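Local coordinates for protein MtN3/saliva family (Thermodesulfovibrio yellowstonii, PDB 4RNG) that probably transports sugars across the membrane, as a small bacterial homologue of the SWEET transporters, at residues Thr20-Ile24 against Ile72-Ile77. Numbering follows the deposited sequence.
Sequences TSALI and ISLILI
In this SemiSWEET three-helix bundle, the first helix, interrupted around Ala22 between helices 7-21 and 23-33, packs parallel against the regular helix 64-87. Across the break Leu23 N bonds to Thr20 O (3.2 Å) and Ile24 N to Ser21 O (3.1 Å), both i+3 to i, whereas 72-77 keeps i+4 to i bonding. The register pairs Thr20 with Ser73, CA to CA 4.9 Å, and Leu23 with Leu76, 6.5 Å. Small hydroxyl residues suit the closer pair: they let the backbones approach, and Thr20 OG1 hydrogen-bonds to Gly16 O of its own helix and weakly to Ala69 O across the interface, while Ser73 OG hydrogen-bonds to Ala69 O. The bulkier leucines interlock where the gap widens. Leu76, mt, pushes its CD1 into the hollow lined by Thr20 and Ile24, 3.5 Å from Thr20 CG2 and 4.3 Å from Ile24 CG1. Leu23, also mt, answers by setting CD1 in the groove between Ser73 CB (3.8 Å) and Ile77 CG1 (3.9 Å), while its side chain also meets Phe44 of helix 41-60 and Met43 of the second subunit. Thr20 CG2 rests 3.4 Å from Ile72 CG2, and the bottom of the Leu76 hollow is a carbonyl: Thr20 O lies 3.3 Å from Leu76 CD1.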
loop_
_atom_site.group_PDB
_atom_site.type_symbol
_atom_site.label_atom_id
_atom_site.label_comp_id
_atom_site.label_asym_id
_atom_site.label_seq_id
_atom_site.Cartn_x
_atom_site.Cartn_y
_atom_site.Cartn_z
ATOM N N THR C 20 4.980 -5.529 0.513
ATOM C CA THR C 20 4.453 -6.258 1.661
ATOM C C THR C 20 5.314 -5.974 2.914
ATOM O O THR C 20 4.804 -5.647 3.998
ATOM C CB THR C 20 4.403 -7.784 1.382
ATOM O OG1 THR C 20 3.490 -8.065 0.304
ATOM C CG2 THR C 20 3.929 -8.500 2.589
ATOM N N SER C 21 6.626 -6.065 2.754
ATOM C CA SER C 21 7.523 -5.927 3.888
ATOM C C SER C 21 7.568 -4.490 4.365
ATOM O O SER C 21 7.991 -4.219 5.484
ATOM C CB SER C 21 8.916 -6.443 3.537
ATOM O OG SER C 21 9.894 -5.456 3.801
ATOM N N ALA C 22 7.122 -3.563 3.518
ATOM C CA ALA C 22 7.090 -2.149 3.885
ATOM C C ALA C 22 6.188 -1.908 5.087
ATOM O O ALA C 22 6.382 -0.959 5.830
ATOM C CB ALA C 22 6.619 -1.289 2.691
ATOM N N LEU C 23 5.188 -2.772 5.245
ATOM C CA LEU C 23 4.213 -2.701 6.330
ATOM C C LEU C 23 4.794 -3.100 7.666
ATOM O O LEU C 23 4.294 -2.697 8.713
ATOM C CB LEU C 23 3.017 -3.585 5.998
ATOM C CG LEU C 23 2.213 -3.026 4.828
ATOM C CD1 LEU C 23 1.330 -4.074 4.158
ATOM C CD2 LEU C 23 1.380 -1.895 5.366
ATOM N N ILE C 24 5.845 -3.908 7.631
ATOM C CA ILE C 24 6.464 -4.385 8.859
ATOM C C ILE C 24 6.968 -3.216 9.750
ATOM O O ILE C 24 6.621 -3.175 10.932
ATOM C CB ILE C 24 7.611 -5.385 8.544
ATOM C CG1 ILE C 24 7.029 -6.682 7.975
ATOM C CG2 ILE C 24 8.418 -5.686 9.784
ATOM C CD1 ILE C 24 8.063 -7.647 7.393
ATOM N N ILE C 72 -0.623 -11.601 1.696
ATOM C CA ILE C 72 0.262 -11.354 2.805
ATOM C C ILE C 72 0.169 -9.910 3.310
ATOM O O ILE C 72 0.228 -9.684 4.521
ATOM C CB ILE C 72 1.699 -11.723 2.419
ATOM C CG1 ILE C 72 1.739 -13.171 1.928
ATOM C CG2 ILE C 72 2.648 -11.532 3.594
ATOM C CD1 ILE C 72 2.991 -13.491 1.200
ATOM N N SER C 73 0.054 -8.923 2.421
ATOM C CA SER C 73 -0.150 -7.540 2.901
ATOM C C SER C 73 -1.409 -7.438 3.764
ATOM O O SER C 73 -1.430 -6.731 4.761
ATOM C CB SER C 73 -0.225 -6.538 1.750
ATOM O OG SER C 73 0.995 -6.481 1.054
ATOM N N LEU C 74 -2.453 -8.152 3.357
ATOM C CA LEU C 74 -3.721 -8.177 4.077
ATOM C C LEU C 74 -3.553 -8.660 5.524
ATOM O O LEU C 74 -4.163 -8.119 6.438
ATOM C CB LEU C 74 -4.720 -9.064 3.325
ATOM C CG LEU C 74 -6.170 -8.985 3.771
ATOM C CD1 LEU C 74 -6.612 -7.528 3.750
ATOM C CD2 LEU C 74 -7.062 -9.854 2.882
ATOM N N ILE C 75 -2.751 -9.700 5.726
ATOM C CA ILE C 75 -2.420 -10.153 7.062
ATOM C C ILE C 75 -1.722 -9.071 7.852
ATOM O O ILE C 75 -2.079 -8.791 8.994
ATOM C CB ILE C 75 -1.540 -11.405 7.041
ATOM C CG1 ILE C 75 -2.368 -12.616 6.593
ATOM C CG2 ILE C 75 -1.003 -11.688 8.435
ATOM C CD1 ILE C 75 -1.777 -13.400 5.467
ATOM N N LEU C 76 -0.725 -8.456 7.232
ATOM C CA LEU C 76 0.061 -7.441 7.913
ATOM C C LEU C 76 -0.778 -6.191 8.196
ATOM O O LEU C 76 -0.681 -5.587 9.268
ATOM C CB LEU C 76 1.302 -7.102 7.074
ATOM C CG LEU C 76 2.304 -8.252 6.890
ATOM C CD1 LEU C 76 3.413 -7.845 5.949
ATOM C CD2 LEU C 76 2.882 -8.753 8.220
ATOM N N ILE C 77 -1.643 -5.837 7.248
ATOM C CA ILE C 77 -2.499 -4.669 7.413
ATOM C C ILE C 77 -3.478 -4.892 8.537
ATOM O O ILE C 77 -3.713 -4.000 9.353
ATOM C CB ILE C 77 -3.242 -4.321 6.130
ATOM C CG1 ILE C 77 -2.336 -3.455 5.263
ATOM C CG2 ILE C 77 -4.498 -3.531 6.420
ATOM C CD1 ILE C 77 -2.966 -3.057 3.959
#